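Local atomic coordinates of brain tumor protein (Drosophila melanogaster American nodavirus, PDB entry 6J9R), a protein that probably represses translation as a TRIM-family protein that pairs through a coiled-coil domain. Residues 86-91 with 124-129. Numbering follows the deposited sequence.
Sequences QRSRDL and EQQLQT
The hydroxyl of S88 sits between two groups: it accepts a hydrogen bond from the side-chain amide of Q126, with NE2 of Q126 3.1 Å from OG of S88 and an N-H...O angle of 153°, and it is also hydrogen-bonded to the backbone carbonyl of W84, one turn earlier on its own helix, whose indole in turn gives a hydrogen bond to the backbone carbonyl of Q126. This is the hairpin-like fold-back of the TRIM coiled coil, in which the short helix 110-128 returns along the end of the long helix 30-104. The two local axes run roughly antiparallel, at 146°, and approach to 10.8 Å.

Q126 is the residue that bridges them. With CG anti to the backbone N (chi1 -164°) and the chain bent at chi2, its amide is carried to S88 and R87 of helix 30-104, and S88 OG falls close to the amide plane. The same amide uses its other end on R87, whose NE gives OE1 of Q126 a weak, strongly bent bond of 3.2 Å; the guanidinium and amide planes stand steeply to each other. The extended R87 chain crosses the amide obliquely, its CG 3.5 Å from Q126 NE2.

I23 of the second subunit packs on both S88 and Q126, so the fold-back also meets the dimer partner. Beyond the amide, L91 leans on L119 and L123, and its CD1 touches CB of Q126 at 3.7 Å while covering one face of the R87 guanidinium, 3.9 Å above its plane.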
loop_
_atom_site.group_PDB
_atom_site.type_symbol
_atom_site.label_atom_id
_atom_site.label_comp_id
_atom_site.label_asym_id
_atom_site.label_seq_id
_atom_site.Cartn_x
_atom_site.Cartn_y
_atom_site.Cartn_z
ATOM N N GLN B 86 9.517 21.283 36.976
ATOM C CA GLN B 86 9.500 21.005 38.405
ATOM C C GLN B 86 10.914 21.116 38.994
ATOM O O GLN B 86 11.093 21.635 40.090
ATOM C CB GLN B 86 8.882 19.626 38.664
ATOM C CG GLN B 86 8.725 19.293 40.139
ATOM C CD GLN B 86 7.992 20.379 40.935
ATOM O OE1 GLN B 86 8.557 20.995 41.863
ATOM N NE2 GLN B 86 6.729 20.603 40.593
ATOM N N ARG B 87 11.913 20.642 38.256
ATOM C CA ARG B 87 13.300 20.789 38.675
ATOM C C ARG B 87 13.669 22.272 38.700
ATOM O O ARG B 87 14.369 22.721 39.604
ATOM C CB ARG B 87 14.226 20.004 37.744
ATOM C CG ARG B 87 15.711 20.337 37.855
ATOM C CD ARG B 87 16.610 19.157 37.483
ATOM N NE ARG B 87 18.027 19.528 37.460
ATOM C CZ ARG B 87 18.851 19.547 38.509
ATOM N NH1 ARG B 87 18.433 19.194 39.723
ATOM N NH2 ARG B 87 20.115 19.918 38.334
ATOM N N SER B 88 13.171 23.031 37.724
ATOM C CA SER B 88 13.386 24.474 37.709
ATOM C C SER B 88 12.746 25.173 38.928
ATOM O O SER B 88 13.381 26.025 39.550
ATOM C CB SER B 88 12.842 25.083 36.415
ATOM O OG SER B 88 13.720 24.841 35.326
ATOM N N ARG B 89 11.518 24.805 39.288
ATOM C CA ARG B 89 10.891 25.400 40.468
ATOM C C ARG B 89 11.730 25.133 41.717
ATOM O O ARG B 89 11.887 25.999 42.573
ATOM C CB ARG B 89 9.477 24.866 40.682
ATOM C CG ARG B 89 8.528 25.137 39.536
ATOM C CD ARG B 89 7.085 24.949 39.977
ATOM N NE ARG B 89 6.124 25.334 38.940
ATOM N N ASP B 90 12.282 23.935 41.807
ATOM C CA ASP B 90 13.074 23.566 42.967
ATOM C C ASP B 90 14.461 24.214 42.965
ATOM O O ASP B 90 14.975 24.536 44.016
ATOM C CB ASP B 90 13.120 22.037 43.080
ATOM C CG ASP B 90 11.758 21.468 43.551
ATOM O OD1 ASP B 90 11.178 22.026 44.521
ATOM O OD2 ASP B 90 11.232 20.517 42.931
ATOM N N LEU B 91 15.058 24.408 41.791
ATOM C CA LEU B 91 16.343 25.102 41.690
ATOM C C LEU B 91 16.211 26.595 41.968
ATOM O O LEU B 91 17.073 27.206 42.603
ATOM C CB LEU B 91 16.963 24.898 40.310
ATOM C CG LEU B 91 17.683 23.575 40.060
ATOM C CD1 LEU B 91 18.231 23.489 38.609
ATOM C CD2 LEU B 91 18.801 23.405 41.084
ATOM N N GLU B 124 23.116 26.599 35.465
ATOM C CA GLU B 124 23.665 26.733 34.125
ATOM C C GLU B 124 23.178 25.576 33.259
ATOM O O GLU B 124 22.795 25.760 32.106
ATOM C CB GLU B 124 25.192 26.778 34.177
ATOM C CG GLU B 124 25.873 27.116 32.857
ATOM C CD GLU B 124 27.409 27.082 32.958
ATOM N N GLN B 125 23.188 24.382 33.833
ATOM C CA GLN B 125 22.724 23.202 33.135
ATOM C C GLN B 125 21.221 23.271 32.836
ATOM O O GLN B 125 20.790 22.951 31.735
ATOM C CB GLN B 125 23.043 21.954 33.965
ATOM N N GLN B 126 20.429 23.695 33.818
ATOM C CA GLN B 126 18.987 23.781 33.634
ATOM C C GLN B 126 18.647 24.795 32.543
ATOM O O GLN B 126 17.756 24.574 31.725
ATOM C CB GLN B 126 18.299 24.165 34.936
ATOM C CG GLN B 126 16.800 23.918 34.956
ATOM C CD GLN B 126 16.453 22.451 34.984
ATOM O OE1 GLN B 126 17.331 21.599 35.056
ATOM N NE2 GLN B 126 15.163 22.143 34.940
ATOM N N LEU B 127 19.386 25.898 32.524
ATOM C CA LEU B 127 19.163 26.928 31.529
ATOM C C LEU B 127 19.593 26.438 30.148
ATOM O O LEU B 127 18.902 26.690 29.168
ATOM C CB LEU B 127 19.914 28.210 31.913
ATOM C CG LEU B 127 19.632 29.497 31.131
ATOM N N GLN B 128 20.696 25.694 30.075
ATOM C CA GLN B 128 21.186 25.215 28.785
ATOM C C GLN B 128 20.245 24.190 28.160
ATOM O O GLN B 128 19.890 24.320 26.990
ATOM C CB GLN B 128 22.593 24.622 28.921
ATOM C CG GLN B 128 23.727 25.635 28.682
ATOM C CD GLN B 128 25.105 25.098 29.065
ATOM N N THR B 129 19.810 23.196 28.932
ATOM C CA THR B 129 18.813 22.262 28.414
ATOM C C THR B 129 17.441 22.907 28.295
ATOM O O THR B 129 16.526 22.295 27.769
ATOM C CB THR B 129 18.659 21.011 29.302
ATOM O OG1 THR B 129 18.037 21.383 30.536
ATOM C CG2 THR B 129 19.999 20.393 29.594
#